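Local coordinates for protein polyketide synthase (Synechococcus sp., PDB 4GOX) that probably transfers a sulfonate group from the donor PAPS to its substrate, as the sulfotransferase domain of a multidomain olefin synthase, at residues P25-L30 / L124-S129; Y51-L56 / Q81-D86. One frame throughout, in Å; residues are numbered along the deposited sequence.

Contact 1: residues P25-L30 / L124-S129; sequences PIAFIL and LLIDKS
The carbonyl of A27 accepts D127 N at 2.9 Å in the middle of two parallel strands, 26-30 and 124-129, whose axes diverge by 22°. Three more backbone hydrogen bonds join them: A27 N to L125 O, I29 N to D127 O, and S129 N to I29 O, the last 2.8 Å long with 175° at the hydrogen. F28 CA adds a CA-H...O contact to D127 O at 3.2 Å.

The strands are neighbours in the parallel sheet of a sulfotransferase fold, built on the same plan as the P-loop NTPases, with 26-30 as the central strand.

On one face the apolar contacts run A27 CB to I126 CD1 at 3.7 Å, then I126 CG2 to I29 CG1 and CD1, while I29 CB lies on K128 CG at 3.7 Å. L231 of helix 220-231 packs on A27, L124 and I126 here. K128 stands with CG anti to its backbone N, then bends at chi2 and chi3, carrying NZ away from I29 to E55 and T38, near the bound adenosine-3',5'-diphosphate.

The other face brings the ring of F28 against D127: F28 CD1 lies 3.6 Å from D127 CB and F28 CE1 3.6 Å from D127 OD1, ring and carboxylate planes 36° apart. D127 OD1 is held by the hydroxyls of Y113 and Y132. An alanine in place of F28 would probably open a gap beside the D127 side chain and leave Y113, Y132 and F146 without the ring they pack on.

Contact 2: residues Y51-L56 / Q81-D86; sequences YSPPEL and QRALMD
Y51 OH lies 3.2 Å from both A83 O and D86 OD2, so two oxygens of the helix, one turn apart along the chain, are within reach of one hydroxyl. D86 OD2 comes in at the edge of the Y51 ring, near its plane, and is also 3.2 Å from Y51 CE1. Ring and carboxylate planes are only 4° apart, and the two groups reach each other tip to tip. The approach depends on both first torsions: Y51 CG is anti to its backbone N (chi1 -172°), as is D86 CG, which extends each group toward the other segment.

Apolar contact centres on the methyl group of A83. A83 CB is 3.9 Å from L56 CD2, 4.0 Å from P53 CB and 4.2 Å from Y51 CE2, so three residues of segment 51-56 converge on one small side chain.

Beside this, the P54 ring presents CG to both CB and CG of R82, each at 3.9 Å. The R82 chain then bends at chi2 and leads its guanidinium away from the loop, where R82 NE forms a salt bridge with D250.

Y51 ends the short strand 50-51, beside 124-129 in the sheet, and the loop runs on from it, with S52 and P54 resting on helix 37-45. R82, A83 and D86 of helix 79-88 meet segment 51-56, while L84 and M85 touch helix 92-104.

Contact 2 is nested within the chain loop that contact 1 closes: the order is 25-30, 51-56, 81-86, 124-129, with about 12 Å between the centres of the two contacts. Contact 1 is in the parallel sheet, its centre about 7 Å from the centre of the chain, whereas contact 2 joins edge strand 50-51 and the loop beyond it to helix 79-88. Strand 124-129 connects them, with I126 N probably bonded to Y51 O at 2.8 Å and L125 CD1 packed on Y51 CD2. A salt bridge of 2.7 Å from K128 NZ to E55 OE1 ties the loop to the sheet close to the nucleotide pocket.

Contact 1: residues P25-L30 / L124-S129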
ATOM      1  N   PRO A  25      -9.605   4.203 -13.993  1.00 59.68           N
ATOM      2  CA  PRO A  25      -8.325   4.312 -13.272  1.00 56.37           C
ATOM      3  C   PRO A  25      -8.401   3.919 -11.795  1.00 54.65           C
ATOM      4  O   PRO A  25      -9.436   4.047 -11.146  1.00 54.16           O
ATOM      5  CB  PRO A  25      -7.914   5.773 -13.479  1.00 59.44           C
ATOM      6  CG  PRO A  25      -9.194   6.495 -13.764  1.00 67.07           C
ATOM      7  CD  PRO A  25     -10.054   5.519 -14.503  1.00 63.63           C
ATOM      8  N   ILE A  26      -7.300   3.363 -11.305  1.00 47.60           N
ATOM      9  CA  ILE A  26      -7.101   2.914  -9.926  1.00 44.45           C
ATOM     10  C   ILE A  26      -5.615   2.983  -9.706  1.00 44.33           C
ATOM     11  O   ILE A  26      -4.837   2.809 -10.653  1.00 41.49           O
ATOM     12  CB  ILE A  26      -7.663   1.470  -9.643  1.00 47.01           C
ATOM     13  CG1 ILE A  26      -7.638   1.160  -8.118  1.00 45.20           C
ATOM     14  CG2 ILE A  26      -6.939   0.359 -10.479  1.00 47.41           C
ATOM     15  CD1 ILE A  26      -8.286  -0.034  -7.681  1.00 47.68           C
ATOM     16  N   ALA A  27      -5.210   3.211  -8.466  1.00 41.36           N
ATOM     17  CA  ALA A  27      -3.801   3.219  -8.161  1.00 40.42           C
ATOM     18  C   ALA A  27      -3.541   2.395  -6.916  1.00 41.79           C
ATOM     19  O   ALA A  27      -4.432   2.233  -6.081  1.00 40.98           O
ATOM     20  CB  ALA A  27      -3.279   4.648  -7.999  1.00 41.17           C
ATOM     21  N   PHE A  28      -2.324   1.856  -6.816  1.00 35.19           N
ATOM     22  CA  PHE A  28      -1.906   1.087  -5.662  1.00 33.72           C
ATOM     23  C   PHE A  28      -0.631   1.675  -5.094  1.00 37.70           C
ATOM     24  O   PHE A  28       0.239   2.093  -5.863  1.00 37.57           O
ATOM     25  CB  PHE A  28      -1.601  -0.376  -6.066  1.00 33.90           C
ATOM     26  CG  PHE A  28      -2.794  -1.162  -6.536  1.00 34.39           C
ATOM     27  CD1 PHE A  28      -3.511  -1.957  -5.652  1.00 34.59           C
ATOM     28  CD2 PHE A  28      -3.181  -1.135  -7.873  1.00 34.99           C
ATOM     29  CE1 PHE A  28      -4.626  -2.675  -6.082  1.00 35.78           C
ATOM     30  CE2 PHE A  28      -4.294  -1.844  -8.301  1.00 38.98           C
ATOM     31  CZ  PHE A  28      -5.016  -2.613  -7.402  1.00 36.54           C
ATOM     32  N   ILE A  29      -0.474   1.583  -3.767  1.00 33.66           N
ATOM     33  CA  ILE A  29       0.779   1.906  -3.086  1.00 32.72           C
ATOM     34  C   ILE A  29       1.255   0.551  -2.650  1.00 35.15           C
ATOM     35  O   ILE A  29       0.603  -0.117  -1.835  1.00 33.21           O
ATOM     36  CB  ILE A  29       0.702   2.882  -1.871  1.00 36.12           C
ATOM     37  CG1 ILE A  29       0.169   4.264  -2.275  1.00 37.56           C
ATOM     38  CG2 ILE A  29       2.107   2.997  -1.213  1.00 34.59           C
ATOM     39  CD1 ILE A  29      -0.242   5.116  -1.085  1.00 35.63           C
ATOM     40  N   LEU A  30       2.367   0.112  -3.258  1.00 32.11           N
ATOM     41  CA  LEU A  30       2.952  -1.166  -2.986  1.00 30.28           C
ATOM     42  C   LEU A  30       4.303  -0.994  -2.352  1.00 34.84           C
ATOM     43  O   LEU A  30       5.130  -0.198  -2.804  1.00 33.85           O
ATOM     44  CB  LEU A  30       3.074  -1.996  -4.283  1.00 30.36           C
ATOM     45  CG  LEU A  30       1.786  -2.239  -5.096  1.00 33.74           C
ATOM     46  CD1 LEU A  30       2.135  -2.875  -6.412  1.00 33.52           C
ATOM     47  CD2 LEU A  30       0.801  -3.131  -4.335  1.00 32.93           C
ATOM     48  N   LEU A 124      -9.814   9.461  -7.447  1.00 56.32           N
ATOM     49  CA  LEU A 124      -9.011   8.301  -7.790  1.00 52.01           C
ATOM     50  C   LEU A 124      -8.767   7.471  -6.544  1.00 51.14           C
ATOM     51  O   LEU A 124      -8.106   7.918  -5.612  1.00 49.19           O
ATOM     52  CB  LEU A 124      -7.696   8.720  -8.468  1.00 51.92           C
ATOM     53  CG  LEU A 124      -6.675   7.592  -8.727  1.00 54.09           C
ATOM     54  CD1 LEU A 124      -7.152   6.659  -9.821  1.00 54.31           C
ATOM     55  CD2 LEU A 124      -5.308   8.160  -9.055  1.00 56.00           C
ATOM     56  N   LEU A 125      -9.279   6.234  -6.555  1.00 47.39           N
ATOM     57  CA  LEU A 125      -9.139   5.281  -5.477  1.00 44.34           C
ATOM     58  C   LEU A 125      -7.697   4.772  -5.429  1.00 45.27           C
ATOM     59  O   LEU A 125      -7.106   4.423  -6.452  1.00 42.09           O
ATOM     60  CB  LEU A 125     -10.139   4.125  -5.656  1.00 44.52           C
ATOM     61  CG  LEU A 125     -10.018   2.925  -4.687  1.00 47.63           C
ATOM     62  CD1 LEU A 125     -10.486   3.307  -3.284  1.00 48.22           C
ATOM     63  CD2 LEU A 125     -10.841   1.728  -5.194  1.00 50.00           C
ATOM     64  N   ILE A 126      -7.135   4.785  -4.228  1.00 43.06           N
ATOM     65  CA  ILE A 126      -5.786   4.336  -3.956  1.00 41.36           C
ATOM     66  C   ILE A 126      -5.897   3.171  -2.986  1.00 42.49           C
ATOM     67  O   ILE A 126      -6.399   3.355  -1.876  1.00 42.56           O
ATOM     68  CB  ILE A 126      -4.864   5.446  -3.365  1.00 44.49           C
ATOM     69  CG1 ILE A 126      -4.993   6.864  -4.043  1.00 48.01           C
ATOM     70  CG2 ILE A 126      -3.407   4.951  -3.218  1.00 40.93           C
ATOM     71  CD1 ILE A 126      -4.423   7.088  -5.443  1.00 55.23           C
ATOM     72  N   ASP A 127      -5.394   1.989  -3.395  1.00 37.22           N
ATOM     73  CA  ASP A 127      -5.353   0.816  -2.537  1.00 35.85           C
ATOM     74  C   ASP A 127      -3.914   0.675  -2.050  1.00 40.13           C
ATOM     75  O   ASP A 127      -3.044   0.265  -2.818  1.00 39.77           O
ATOM     76  CB  ASP A 127      -5.819  -0.465  -3.284  1.00 35.85           C
ATOM     77  CG  ASP A 127      -5.815  -1.750  -2.453  1.00 41.46           C
ATOM     78  OD1 ASP A 127      -6.392  -2.746  -2.912  1.00 43.95           O
ATOM     79  OD2 ASP A 127      -5.192  -1.763  -1.341  1.00 38.40           O
ATOM     80  N   LYS A 128      -3.655   1.013  -0.776  1.00 36.13           N
ATOM     81  CA  LYS A 128      -2.306   0.853  -0.224  1.00 34.45           C
ATOM     82  C   LYS A 128      -2.221  -0.532   0.384  1.00 35.81           C
ATOM     83  O   LYS A 128      -3.133  -0.951   1.113  1.00 35.03           O
ATOM     84  CB  LYS A 128      -2.029   1.911   0.882  1.00 35.89           C
ATOM     85  CG  LYS A 128      -0.606   1.821   1.476  1.00 38.31           C
ATOM     86  CD  LYS A 128      -0.482   0.930   2.733  1.00 37.76           C
ATOM     87  CE  LYS A 128      -0.827   1.687   4.009  1.00 36.91           C
ATOM     88  NZ  LYS A 128      -0.228   1.049   5.219  1.00 41.76           N
ATOM     89  N   SER A 129      -1.139  -1.236   0.102  1.00 31.54           N
ATOM     90  CA  SER A 129      -0.877  -2.515   0.742  1.00 31.46           C
ATOM     91  C   SER A 129       0.603  -2.805   0.938  1.00 36.91           C
ATOM     92  O   SER A 129       1.337  -2.899  -0.048  1.00 35.83           O
ATOM     93  CB  SER A 129      -1.517  -3.671  -0.010  1.00 31.58           C
ATOM     94  OG  SER A 129      -1.065  -4.893   0.548  1.00 35.16           O
TER

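Contact 2: residues Y51-L56 / Q81-D86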
ATOM      1  N   TYR A  51      -8.959   9.210  -3.207  1.00 49.42           N
ATOM      2  CA  TYR A  51      -9.578   8.532  -2.088  1.00 48.89           C
ATOM      3  C   TYR A  51      -8.571   7.464  -1.640  1.00 50.40           C
ATOM      4  O   TYR A  51      -8.350   6.479  -2.353  1.00 47.88           O
ATOM      5  CB  TYR A  51     -10.960   7.949  -2.436  1.00 50.88           C
ATOM      6  CG  TYR A  51     -11.619   7.435  -1.183  1.00 53.74           C
ATOM      7  CD1 TYR A  51     -11.938   8.299  -0.139  1.00 57.55           C
ATOM      8  CD2 TYR A  51     -11.838   6.076  -0.996  1.00 53.59           C
ATOM      9  CE1 TYR A  51     -12.464   7.824   1.056  1.00 57.69           C
ATOM     10  CE2 TYR A  51     -12.372   5.589   0.195  1.00 55.17           C
ATOM     11  CZ  TYR A  51     -12.702   6.475   1.212  1.00 64.36           C
ATOM     12  OH  TYR A  51     -13.237   6.041   2.399  1.00 69.76           O
ATOM     13  N   SER A  52      -7.936   7.695  -0.471  1.00 46.67           N
ATOM     14  CA  SER A  52      -6.868   6.872   0.086  1.00 43.69           C
ATOM     15  C   SER A  52      -7.252   6.298   1.457  1.00 48.40           C
ATOM     16  O   SER A  52      -6.795   6.798   2.493  1.00 49.76           O
ATOM     17  CB  SER A  52      -5.593   7.704   0.165  1.00 44.13           C
ATOM     18  OG  SER A  52      -4.444   6.889   0.313  1.00 47.48           O
ATOM     19  N   PRO A  53      -8.085   5.241   1.503  1.00 43.30           N
ATOM     20  CA  PRO A  53      -8.519   4.728   2.809  1.00 43.75           C
ATOM     21  C   PRO A  53      -7.501   3.826   3.495  1.00 46.86           C
ATOM     22  O   PRO A  53      -6.522   3.452   2.854  1.00 45.41           O
ATOM     23  CB  PRO A  53      -9.788   3.928   2.443  1.00 46.18           C
ATOM     24  CG  PRO A  53      -9.511   3.422   1.070  1.00 48.61           C
ATOM     25  CD  PRO A  53      -8.737   4.507   0.388  1.00 44.01           C
ATOM     26  N   PRO A  54      -7.754   3.370   4.754  1.00 45.33           N
ATOM     27  CA  PRO A  54      -6.870   2.348   5.350  1.00 43.63           C
ATOM     28  C   PRO A  54      -7.015   1.024   4.572  1.00 45.41           C
ATOM     29  O   PRO A  54      -7.986   0.855   3.836  1.00 44.77           O
ATOM     30  CB  PRO A  54      -7.396   2.208   6.781  1.00 47.43           C
ATOM     31  CG  PRO A  54      -8.768   2.738   6.761  1.00 53.67           C
ATOM     32  CD  PRO A  54      -8.882   3.712   5.654  1.00 48.73           C
ATOM     33  N   GLU A  55      -6.027   0.124   4.687  1.00 41.93           N
ATOM     34  CA  GLU A  55      -5.929  -1.158   3.966  1.00 41.06           C
ATOM     35  C   GLU A  55      -7.238  -1.896   3.684  1.00 43.15           C
ATOM     36  O   GLU A  55      -7.844  -2.456   4.603  1.00 42.57           O
ATOM     37  CB  GLU A  55      -4.938  -2.102   4.661  1.00 42.73           C
ATOM     38  CG  GLU A  55      -3.498  -1.801   4.292  1.00 52.24           C
ATOM     39  CD  GLU A  55      -2.472  -2.119   5.353  1.00 71.34           C
ATOM     40  OE1 GLU A  55      -1.656  -1.221   5.662  1.00 51.94           O
ATOM     41  OE2 GLU A  55      -2.408  -3.288   5.798  1.00 72.18           O
ATOM     42  N   LEU A  56      -7.664  -1.876   2.400  1.00 38.58           N
ATOM     43  CA  LEU A  56      -8.838  -2.606   1.898  1.00 38.71           C
ATOM     44  C   LEU A  56      -8.606  -4.117   1.909  1.00 42.43           C
ATOM     45  O   LEU A  56      -9.535  -4.882   2.191  1.00 42.53           O
ATOM     46  CB  LEU A  56      -9.179  -2.122   0.472  1.00 38.36           C
ATOM     47  CG  LEU A  56      -9.546  -0.624   0.351  1.00 43.15           C
ATOM     48  CD1 LEU A  56      -9.514  -0.177  -1.100  1.00 42.40           C
ATOM     49  CD2 LEU A  56     -10.958  -0.343   0.937  1.00 46.92           C
ATOM     50  N   GLN A  81     -14.464  -1.704   5.833  1.00 53.74           N
ATOM     51  CA  GLN A  81     -15.599  -1.219   6.632  1.00 56.80           C
ATOM     52  C   GLN A  81     -15.470   0.306   6.791  1.00 65.50           C
ATOM     53  O   GLN A  81     -16.398   1.034   6.427  1.00 66.17           O
ATOM     54  CB  GLN A  81     -15.683  -1.929   8.008  1.00 57.76           C
ATOM     55  CG  GLN A  81     -16.286  -3.333   7.959  1.00 62.96           C
ATOM     56  CD  GLN A  81     -15.271  -4.433   7.641  1.00 86.51           C
ATOM     57  OE1 GLN A  81     -14.326  -4.255   6.853  1.00 85.50           O
ATOM     58  NE2 GLN A  81     -15.448  -5.617   8.240  1.00 64.65           N
ATOM     59  N   ARG A  82     -14.262   0.777   7.212  1.00 63.72           N
ATOM     60  CA  ARG A  82     -13.937   2.188   7.411  1.00 64.92           C
ATOM     61  C   ARG A  82     -14.192   2.989   6.130  1.00 69.72           C
ATOM     62  O   ARG A  82     -14.848   4.034   6.185  1.00 68.45           O
ATOM     63  CB  ARG A  82     -12.501   2.345   7.939  1.00 67.24           C
ATOM     64  CG  ARG A  82     -12.156   3.739   8.484  1.00 86.40           C
ATOM     65  CD  ARG A  82     -12.895   4.059   9.779  1.00102.64           C
ATOM     66  NE  ARG A  82     -12.916   5.492  10.079  1.00116.43           N
ATOM     67  CZ  ARG A  82     -13.851   6.339   9.656  1.00137.15           C
ATOM     68  NH1 ARG A  82     -14.845   5.913   8.885  1.00124.63           N
ATOM     69  NH2 ARG A  82     -13.796   7.619   9.997  1.00131.17           N
ATOM     70  N   ALA A  83     -13.751   2.458   4.971  1.00 57.93           N
ATOM     71  CA  ALA A  83     -13.984   3.079   3.657  1.00 57.95           C
ATOM     72  C   ALA A  83     -15.487   3.308   3.393  1.00 61.61           C
ATOM     73  O   ALA A  83     -15.879   4.412   3.012  1.00 62.25           O
ATOM     74  CB  ALA A  83     -13.404   2.207   2.547  1.00 56.23           C
ATOM     75  N   LEU A  84     -16.302   2.258   3.584  1.00 57.25           N
ATOM     76  CA  LEU A  84     -17.755   2.250   3.372  1.00 58.81           C
ATOM     77  C   LEU A  84     -18.478   3.247   4.297  1.00 64.52           C
ATOM     78  O   LEU A  84     -19.354   3.991   3.842  1.00 66.67           O
ATOM     79  CB  LEU A  84     -18.289   0.843   3.629  1.00 58.85           C
ATOM     80  CG  LEU A  84     -17.909  -0.256   2.645  1.00 61.88           C
ATOM     81  CD1 LEU A  84     -18.341  -1.602   3.199  1.00 61.87           C
ATOM     82  CD2 LEU A  84     -18.523   0.012   1.259  1.00 66.23           C
ATOM     83  N   MET A  85     -18.096   3.245   5.596  1.00 59.44           N
ATOM     84  CA  MET A  85     -18.582   4.162   6.606  1.00 62.24           C
ATOM     85  C   MET A  85     -18.361   5.591   6.073  1.00 72.12           C
ATOM     86  O   MET A  85     -19.338   6.306   5.877  1.00 74.74           O
ATOM     87  CB  MET A  85     -17.793   3.972   7.908  1.00 64.13           C
ATOM     88  CG  MET A  85     -18.242   2.815   8.738  1.00 65.52           C
ATOM     89  SD  MET A  85     -17.276   2.693  10.262  1.00 71.19           S
ATOM     90  CE  MET A  85     -17.360   4.362  10.879  1.00 72.35           C
ATOM     91  N   ASP A  86     -17.089   5.964   5.750  1.00 68.28           N
ATOM     92  CA  ASP A  86     -16.718   7.275   5.218  1.00 70.33           C
ATOM     93  C   ASP A  86     -17.408   7.623   3.890  1.00 74.03           C
ATOM     94  O   ASP A  86     -18.005   8.699   3.797  1.00 77.68           O
ATOM     95  CB  ASP A  86     -15.190   7.414   5.089  1.00 71.67           C
ATOM     96  CG  ASP A  86     -14.754   8.774   4.579  1.00 87.17           C
ATOM     97  OD1 ASP A  86     -14.882   9.764   5.337  1.00 95.13           O
ATOM     98  OD2 ASP A  86     -14.365   8.865   3.399  1.00 87.93           O
TER